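Local coordinates for dTDP Sugar Isomerase (Desulfovibrio desulfuricans subsp. desulfuricans str. G20, PDB 3EJK), which probably catalyses the 3,5-epimerisation of dTDP-4-dehydro-6-deoxy-glucose to dTDP-4-dehydro-L-rhamnose, a step in activated-sugar biosynthesis, at residues F161-A164 and G165-L168; K69-S72 and L73-Q76. All coordinates share one frame; numbering follows the deposited sequence.

Interaction 1 (F161-A164 and G165-L168); sequences FSWA and GADL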
ATOM      1  N   PHE A 161      17.966  18.554  12.411  1.00 21.83           N
ATOM      2  CA  PHE A 161      18.537  17.397  11.739  1.00 21.43           C
ATOM      3  C   PHE A 161      18.965  17.730  10.320  1.00 21.28           C
ATOM      4  O   PHE A 161      18.184  18.247   9.528  1.00 20.37           O
ATOM      5  CB  PHE A 161      17.562  16.215  11.708  1.00 20.82           C
ATOM      6  CG  PHE A 161      18.141  14.989  11.056  1.00 24.96           C
ATOM      7  CD1 PHE A 161      18.905  14.111  11.783  1.00 24.62           C
ATOM      8  CD2 PHE A 161      17.935  14.732   9.710  1.00 24.94           C
ATOM      9  CE1 PHE A 161      19.458  12.979  11.185  1.00 26.55           C
ATOM     10  CE2 PHE A 161      18.486  13.611   9.103  1.00 20.36           C
ATOM     11  CZ  PHE A 161      19.256  12.730   9.853  1.00 22.75           C
ATOM     12  N   SER A 162      20.197  17.354  10.006  1.00 21.03           N
ATOM     13  CA  SER A 162      20.785  17.617   8.691  1.00 22.04           C
ATOM     14  C   SER A 162      20.685  16.449   7.726  1.00 21.97           C
ATOM     15  O   SER A 162      21.436  15.493   7.797  1.00 22.05           O
ATOM     16  CB  SER A 162      22.250  18.004   8.837  1.00 22.69           C
ATOM     17  OG  SER A 162      22.833  18.234   7.576  1.00 24.05           O
ATOM     18  N   TRP A 163      19.761  16.559   6.796  1.00 22.18           N
ATOM     19  CA  TRP A 163      19.599  15.525   5.785  1.00 22.97           C
ATOM     20  C   TRP A 163      20.820  15.461   4.916  1.00 24.48           C
ATOM     21  O   TRP A 163      21.175  14.412   4.401  1.00 24.31           O
ATOM     22  CB  TRP A 163      18.372  15.757   4.905  1.00 23.10           C
ATOM     23  CG  TRP A 163      17.168  15.331   5.585  1.00 24.60           C
ATOM     24  CD1 TRP A 163      16.191  16.121   6.098  1.00 23.25           C
ATOM     25  CD2 TRP A 163      16.809  13.986   5.897  1.00 25.58           C
ATOM     26  NE1 TRP A 163      15.232  15.347   6.692  1.00 24.27           N
ATOM     27  CE2 TRP A 163      15.590  14.031   6.588  1.00 23.54           C
ATOM     28  CE3 TRP A 163      17.405  12.744   5.663  1.00 26.21           C
ATOM     29  CZ2 TRP A 163      14.955  12.889   7.052  1.00 24.86           C
ATOM     30  CZ3 TRP A 163      16.764  11.608   6.125  1.00 26.78           C
ATOM     31  CH2 TRP A 163      15.556  11.690   6.810  1.00 26.49           C
ATOM     32  N   ALA A 164      21.487  16.594   4.794  1.00 25.79           N
ATOM     33  CA  ALA A 164      22.663  16.663   3.913  1.00 26.81           C
ATOM     34  C   ALA A 164      23.785  15.819   4.484  1.00 26.71           C
ATOM     35  O   ALA A 164      24.659  15.332   3.777  1.00 26.80           O
ATOM     36  CB  ALA A 164      23.124  18.088   3.736  1.00 26.39           C
ATOM     37  N   GLY A 165      23.726  15.632   5.786  1.00 27.57           N
ATOM     38  CA  GLY A 165      24.754  14.905   6.499  1.00 26.62           C
ATOM     39  C   GLY A 165      24.405  13.453   6.721  1.00 26.72           C
ATOM     40  O   GLY A 165      25.224  12.679   7.191  1.00 27.90           O
ATOM     41  N   ALA A 166      23.194  13.074   6.362  1.00 26.54           N
ATOM     42  CA  ALA A 166      22.728  11.682   6.595  1.00 27.00           C
ATOM     43  C   ALA A 166      23.419  10.627   5.751  1.00 28.17           C
ATOM     44  O   ALA A 166      23.770  10.840   4.597  1.00 28.96           O
ATOM     45  CB  ALA A 166      21.204  11.567   6.396  1.00 26.43           C
ATOM     46  N   ASP A 167      23.575   9.461   6.359  1.00 28.90           N
ATOM     47  CA  ASP A 167      24.131   8.293   5.675  1.00 29.30           C
ATOM     48  C   ASP A 167      22.966   7.520   5.099  1.00 28.22           C
ATOM     49  O   ASP A 167      22.203   6.875   5.832  1.00 27.81           O
ATOM     50  CB  ASP A 167      24.935   7.428   6.639  1.00 29.51           C
ATOM     51  CG  ASP A 167      25.477   6.171   5.991  1.00 32.48           C
ATOM     52  OD1 ASP A 167      25.278   5.957   4.772  1.00 37.23           O
ATOM     53  OD2 ASP A 167      26.109   5.386   6.726  1.00 37.49           O
ATOM     54  N   LEU A 168      22.811   7.629   3.784  1.00 27.13           N
ATOM     55  CA  LEU A 168      21.717   6.972   3.099  1.00 26.96           C
ATOM     56  C   LEU A 168      22.219   5.793   2.285  1.00 27.43           C
ATOM     57  O   LEU A 168      21.584   5.358   1.335  1.00 27.25           O
ATOM     58  CB  LEU A 168      20.957   7.965   2.210  1.00 27.05           C
ATOM     59  CG  LEU A 168      20.390   9.208   2.931  1.00 25.83           C
ATOM     60  CD1 LEU A 168      19.616  10.087   1.961  1.00 27.11           C
ATOM     61  CD2 LEU A 168      19.523   8.802   4.100  1.00 26.14           C
TER
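The methyl group of A166 meets two aromatic rings, with its CB 4.1 Å from F161 CZ and 4.0 Å from W163 CE3. F161 stands edge-on over one face of the indole: F161 CE2 is 3.6 Å above the W163 plane, over its centre, and W163 CD2 lies in the plane of the phenyl ring. F161 reaches this position with CG anti to its backbone N (chi1 -178°). L168 approaches differently, bringing CD2 to the rim of the indole near its plane, 4.4 Å from W163 CZ3. The backbone that brings these groups together makes two overlapping type I beta turns, closed by bonds from G165 N to S162 O (3.1 Å) and from A166 N to W163 O (3.1 Å). This compact bend belongs to the C-terminal tail of a cupin-type beta-sandwich, and W163 packs on V65, A67, V88 and A127 from three strands of one sheet, its ring also meeting W68. At the more exposed end of the turns, S162 OG, which chi1 (179°) places beside the carbonyl carbon, takes a weak hydrogen bond from G165 N, 3.3 Å away.

Interaction 2 (K69-S72 and L73-Q76); sequences KRHS and LMTQ
H71 and M74 lie side by side where strand 65-71 of the cupin-type beta-sandwich ends and the chain bends toward strand 76-82. The main interaction is sulfur-aromatic in kind, made here by the selenium of a selenomethionine: M74 SE lies over one face of the imidazole, 3.9 Å from its centroid and 24° off the ring normal, displaced toward the ND1-CE1 edge of the ring. The M74 chain leaves its backbone extended, then bends at chi3 (-60°), which lays CE 3.6 Å from H71 ND1. Apolar packing continues on I142, touched by both M74 and L73.

The polar interactions run to neighbours. E148 bonds to H71 ND1 through OE1 and to the backbone N of L73 and M74 through OE2, tying the ring to the bend. On its other nitrogen, NE2, H71 bonds to a citrate, probably from the crystallisation liquor, that K69 NZ also holds; it may mark a pocket suited to anions. Q76 makes a van der Waals contact without a hydrogen bond to the ring. Its amide, bonded through OE1 to N138, is tilted 36° from the imidazole and approaches from the same side of the ring plane as selenium, with NE2 3.2 Å from H71 CD2.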
ATOM      1  N   LYS A  69       7.449  17.772   6.939  1.00 22.33           N
ATOM      2  CA  LYS A  69       5.992  17.913   6.996  1.00 22.85           C
ATOM      3  C   LYS A  69       5.489  17.793   8.423  1.00 22.77           C
ATOM      4  O   LYS A  69       6.039  17.048   9.249  1.00 22.29           O
ATOM      5  CB  LYS A  69       5.318  16.807   6.172  1.00 23.29           C
ATOM      6  CG  LYS A  69       3.904  17.147   5.765  1.00 30.58           C
ATOM      7  CD  LYS A  69       3.982  18.434   4.937  1.00 39.30           C
ATOM      8  CE  LYS A  69       2.909  18.540   3.928  1.00 41.04           C
ATOM      9  NZ  LYS A  69       3.288  17.695   2.796  1.00 39.90           N
ATOM     10  N   ARG A  70       4.369  18.471   8.630  1.00 23.56           N
ATOM     11  CA  ARG A  70       3.633  18.506   9.891  1.00 24.90           C
ATOM     12  C   ARG A  70       2.132  18.648   9.645  1.00 26.08           C
ATOM     13  O   ARG A  70       1.716  19.389   8.761  1.00 27.20           O
ATOM     14  CB  ARG A  70       4.131  19.691  10.760  1.00 27.18           C
ATOM     15  CG  ARG A  70       3.512  19.692  12.129  1.00 31.28           C
ATOM     16  CD  ARG A  70       4.236  20.549  13.126  1.00 32.09           C
ATOM     17  NE  ARG A  70       4.105  21.960  12.862  1.00 40.84           N
ATOM     18  CZ  ARG A  70       4.505  22.897  13.713  1.00 46.43           C
ATOM     19  NH1 ARG A  70       5.019  22.533  14.884  1.00 45.26           N
ATOM     20  NH2 ARG A  70       4.368  24.187  13.405  1.00 45.76           N
ATOM     21  N   HIS A  71       1.334  17.908  10.407  1.00 25.45           N
ATOM     22  CA  HIS A  71      -0.140  18.012  10.347  1.00 26.12           C
ATOM     23  C   HIS A  71      -0.683  18.472  11.686  1.00 26.14           C
ATOM     24  O   HIS A  71      -0.172  18.078  12.739  1.00 26.07           O
ATOM     25  CB  HIS A  71      -0.795  16.680   9.968  1.00 26.81           C
ATOM     26  CG  HIS A  71      -0.589  16.293   8.545  1.00 26.83           C
ATOM     27  ND1 HIS A  71      -1.569  16.443   7.586  1.00 27.47           N
ATOM     28  CD2 HIS A  71       0.493  15.789   7.909  1.00 24.23           C
ATOM     29  CE1 HIS A  71      -1.096  16.038   6.421  1.00 30.85           C
ATOM     30  NE2 HIS A  71       0.145  15.615   6.595  1.00 26.26           N
ATOM     31  N   SER A  72      -1.718  19.305  11.621  1.00 25.01           N
ATOM     32  CA  SER A  72      -2.386  19.847  12.816  1.00 25.46           C
ATOM     33  C   SER A  72      -3.215  18.845  13.605  1.00 24.19           C
ATOM     34  O   SER A  72      -3.249  18.904  14.837  1.00 25.19           O
ATOM     35  CB  SER A  72      -3.317  21.007  12.476  1.00 25.10           C
ATOM     36  OG  SER A  72      -2.608  22.013  11.827  1.00 34.20           O
ATOM     37  N   LEU A  73      -3.911  17.963  12.901  1.00 23.77           N
ATOM     38  CA  LEU A  73      -4.770  16.981  13.572  1.00 22.58           C
ATOM     39  C   LEU A  73      -4.493  15.550  13.207  1.00 22.04           C
ATOM     40  O   LEU A  73      -4.713  14.645  14.003  1.00 21.88           O
ATOM     41  CB  LEU A  73      -6.226  17.187  13.191  1.00 24.18           C
ATOM     42  CG  LEU A  73      -7.069  18.313  13.739  1.00 27.64           C
ATOM     43  CD1 LEU A  73      -6.611  19.649  13.202  1.00 22.79           C
ATOM     44  CD2 LEU A  73      -8.528  17.975  13.330  1.00 25.81           C
HETATM   45  N   MSE A  74      -4.059  15.368  11.966  1.00 22.81           N
HETATM   46  CA  MSE A  74      -3.849  14.049  11.387  1.00 23.07           C
HETATM   47  C   MSE A  74      -2.705  13.253  12.000  1.00 23.50           C
HETATM   48  O   MSE A  74      -1.647  13.798  12.331  1.00 24.32           O
HETATM   49  CB  MSE A  74      -3.605  14.182   9.874  1.00 22.68           C
HETATM   50  CG  MSE A  74      -3.602  12.884   9.135  1.00 21.81           C
HETATM   51 SE   MSE A  74      -2.982  13.069   7.284  0.75 21.87          SE
HETATM   52  CE  MSE A  74      -4.301  14.299   6.631  1.00 18.92           C
ATOM     53  N   THR A  75      -2.959  11.949  12.127  1.00 23.34           N
ATOM     54  CA  THR A  75      -1.951  10.969  12.539  1.00 24.29           C
ATOM     55  C   THR A  75      -1.555  10.127  11.330  1.00 24.39           C
ATOM     56  O   THR A  75      -2.406   9.717  10.541  1.00 22.84           O
ATOM     57  CB  THR A  75      -2.493  10.023  13.626  1.00 25.08           C
ATOM     58  OG1 THR A  75      -2.775  10.780  14.789  1.00 23.29           O
ATOM     59  CG2 THR A  75      -1.508   8.901  13.973  1.00 27.07           C
ATOM     60  N   GLN A  76      -0.258   9.848  11.226  1.00 23.61           N
ATOM     61  CA  GLN A  76       0.283   9.038  10.133  1.00 22.62           C
ATOM     62  C   GLN A  76       0.568   7.628  10.624  1.00 23.65           C
ATOM     63  O   GLN A  76       0.927   7.412  11.788  1.00 21.28           O
ATOM     64  CB  GLN A  76       1.607   9.615   9.594  1.00 23.46           C
ATOM     65  CG  GLN A  76       1.706  11.136   9.514  1.00 23.42           C
ATOM     66  CD  GLN A  76       0.572  11.803   8.762  1.00 22.29           C
ATOM     67  OE1 GLN A  76       0.142  11.338   7.700  1.00 23.87           O
ATOM     68  NE2 GLN A  76       0.123  12.953   9.282  1.00 22.43           N
TER

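In the fold
Both contacts involve strand 65-71, interaction 1 by packing against it and interaction 2 as its end; their centres are 23 Å apart and their nearest atoms about 8 Å apart. Interaction 1 is a surface contact in the C-terminal tail, although W163 is buried: its aromatic residues lean on the strand around V65, A67 and W68. Interaction 2 is buried, and its residues are the end of that same strand and the connection to strand 76-82 in the other sheet. The chemistry differs accordingly. Residues 161-168 are held by apolar packing and main-chain bonds, whereas 69-76 combine a selenium-aromatic contact with a carboxylate network beside a citrate-occupied pocket.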